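PDB 5G5S: argonaute from Methanocaldococcus jannaschii, which uses short single-stranded DNA guides to bind complementary target DNA and slice it, possibly in defence against invading genetic elements. Local coordinates for residues A176-Y181 with S199-P204. Sequence-based numbering, arbitrary orientation.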
loop_
_atom_site.group_PDB
_atom_site.type_symbol
_atom_site.label_atom_id
_atom_site.label_comp_id
_atom_site.label_asym_id
_atom_site.label_seq_id
_atom_site.Cartn_x
_atom_site.Cartn_y
_atom_site.Cartn_z
ATOM N N ALA A 176 -17.557 -14.352 5.837
ATOM C CA ALA A 176 -17.466 -13.297 4.826
ATOM C C ALA A 176 -16.754 -12.055 5.387
ATOM O O ALA A 176 -15.843 -11.556 4.732
ATOM C CB ALA A 176 -18.848 -12.936 4.313
ATOM N N LEU A 177 -17.122 -11.598 6.615
ATOM C CA LEU A 177 -16.500 -10.441 7.271
ATOM C C LEU A 177 -15.028 -10.682 7.527
ATOM O O LEU A 177 -14.246 -9.736 7.474
ATOM C CB LEU A 177 -17.188 -10.066 8.599
ATOM C CG LEU A 177 -18.471 -9.220 8.567
ATOM C CD1 LEU A 177 -18.743 -8.636 9.933
ATOM C CD2 LEU A 177 -18.390 -8.065 7.557
ATOM N N LEU A 178 -14.650 -11.944 7.791
ATOM C CA LEU A 178 -13.267 -12.354 8.005
ATOM C C LEU A 178 -12.404 -12.094 6.757
ATOM O O LEU A 178 -11.276 -11.626 6.892
ATOM C CB LEU A 178 -13.198 -13.833 8.420
ATOM C CG LEU A 178 -11.875 -14.302 9.020
ATOM C CD1 LEU A 178 -11.603 -13.633 10.354
ATOM C CD2 LEU A 178 -11.855 -15.803 9.183
ATOM N N GLU A 179 -12.958 -12.352 5.553
ATOM C CA GLU A 179 -12.284 -12.137 4.261
ATOM C C GLU A 179 -11.931 -10.661 4.043
ATOM O O GLU A 179 -10.882 -10.364 3.478
ATOM C CB GLU A 179 -13.118 -12.689 3.092
ATOM C CG GLU A 179 -13.384 -14.183 3.205
ATOM C CD GLU A 179 -14.218 -14.848 2.127
ATOM O OE1 GLU A 179 -14.991 -14.149 1.431
ATOM O OE2 GLU A 179 -14.125 -16.090 2.011
ATOM N N GLU A 180 -12.772 -9.743 4.552
ATOM C CA GLU A 180 -12.557 -8.297 4.492
ATOM C C GLU A 180 -11.331 -7.848 5.312
ATOM O O GLU A 180 -10.910 -6.697 5.190
ATOM C CB GLU A 180 -13.815 -7.554 4.973
ATOM C CG GLU A 180 -14.895 -7.417 3.917
ATOM C CD GLU A 180 -14.427 -6.940 2.557
ATOM O OE1 GLU A 180 -13.793 -5.861 2.484
ATOM O OE2 GLU A 180 -14.670 -7.666 1.565
ATOM N N TYR A 181 -10.786 -8.752 6.160
ATOM C CA TYR A 181 -9.625 -8.510 7.015
ATOM C C TYR A 181 -8.307 -9.010 6.420
ATOM O O TYR A 181 -7.255 -8.833 7.034
ATOM C CB TYR A 181 -9.889 -8.955 8.476
ATOM C CG TYR A 181 -10.823 -7.993 9.181
ATOM C CD1 TYR A 181 -12.200 -8.070 8.999
ATOM C CD2 TYR A 181 -10.324 -6.923 9.916
ATOM C CE1 TYR A 181 -13.061 -7.133 9.568
ATOM C CE2 TYR A 181 -11.173 -5.979 10.492
ATOM C CZ TYR A 181 -12.544 -6.095 10.324
ATOM O OH TYR A 181 -13.388 -5.168 10.881
ATOM N N SER A 199 -3.583 -13.456 4.521
ATOM C CA SER A 199 -3.464 -13.536 3.063
ATOM C C SER A 199 -4.487 -14.483 2.447
ATOM O O SER A 199 -4.736 -14.379 1.247
ATOM C CB SER A 199 -2.047 -13.917 2.647
ATOM O OG SER A 199 -1.156 -12.819 2.761
ATOM N N LEU A 200 -5.097 -15.390 3.258
ATOM C CA LEU A 200 -6.111 -16.352 2.803
ATOM C C LEU A 200 -6.991 -16.917 3.919
ATOM O O LEU A 200 -6.650 -16.795 5.088
ATOM C CB LEU A 200 -5.466 -17.521 2.015
ATOM C CG LEU A 200 -5.455 -17.403 0.488
ATOM C CD1 LEU A 200 -4.523 -18.427 -0.129
ATOM C CD2 LEU A 200 -6.865 -17.508 -0.105
ATOM N N VAL A 201 -8.122 -17.548 3.538
ATOM C CA VAL A 201 -9.075 -18.249 4.414
ATOM C C VAL A 201 -9.294 -19.698 3.874
ATOM O O VAL A 201 -8.566 -20.129 2.968
ATOM C CB VAL A 201 -10.418 -17.489 4.648
ATOM C CG1 VAL A 201 -10.221 -16.215 5.467
ATOM C CG2 VAL A 201 -11.138 -17.201 3.333
ATOM N N ASP A 202 -10.283 -20.435 4.439
ATOM C CA ASP A 202 -10.667 -21.814 4.084
ATOM C C ASP A 202 -11.968 -22.196 4.815
ATOM O O ASP A 202 -12.332 -21.560 5.807
ATOM C CB ASP A 202 -9.530 -22.818 4.415
ATOM C CG ASP A 202 -9.716 -24.245 3.930
ATOM O OD1 ASP A 202 -10.137 -24.430 2.762
ATOM O OD2 ASP A 202 -9.385 -25.179 4.699
ATOM N N ALA A 203 -12.664 -23.225 4.308
ATOM C CA ALA A 203 -13.928 -23.747 4.836
ATOM C C ALA A 203 -13.847 -24.175 6.312
ATOM O O ALA A 203 -12.798 -24.672 6.737
ATOM C CB ALA A 203 -14.395 -24.920 3.983
ATOM N N PRO A 204 -14.947 -24.016 7.096
ATOM C CA PRO A 204 -14.917 -24.457 8.503
ATOM C C PRO A 204 -14.848 -25.986 8.665
ATOM O O PRO A 204 -15.558 -26.713 7.964
ATOM C CB PRO A 204 -16.208 -23.873 9.086
ATOM C CG PRO A 204 -17.116 -23.719 7.944
ATOM C CD PRO A 204 -16.262 -23.439 6.743
#
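L178 and E179 meet V201 where the helix that includes 176-178 passes beside the chain that leaves strand 194-200, and the backbones come nearest at E179 and V201, whose CA atoms lie 6.9 Å apart. Y181 N is bonded to L178 O at 3.0 Å, whereas 201-204 run extended. V201 supplies everything on its side: its CB points at the helix and the two methyls divide the work. The V201 and L178 side chains run past each other in opposite directions, with CG1 of V201 4.1 Å from CD2 of L178; with CG of L178 anti to the backbone N (chi1 -165°), CD2 is the methyl that reaches V201. CG2 instead sits against the outer part of the glutamate, 3.8 Å from CG of E179 and 3.5 Å from its OE2, the two side chains crossing at about a right angle. E179 is extended beyond CG, which brings OE2 over against CG2, while OE1 forms a salt bridge with K449 of helix 442-452 in the Mid domain. N699 touches both E179 and V201, and M241 packs on L178. The contact thus joins a helix and a strand exit within the PAZ domain through one valine, burying just 126 Å². Its chemistry is purely van der Waals: one methyl lies on the leucine, the other against CG and OE2 of the glutamate, and the pairing of OE1 with K449 is consistent with a link between the PAZ and Mid domains here.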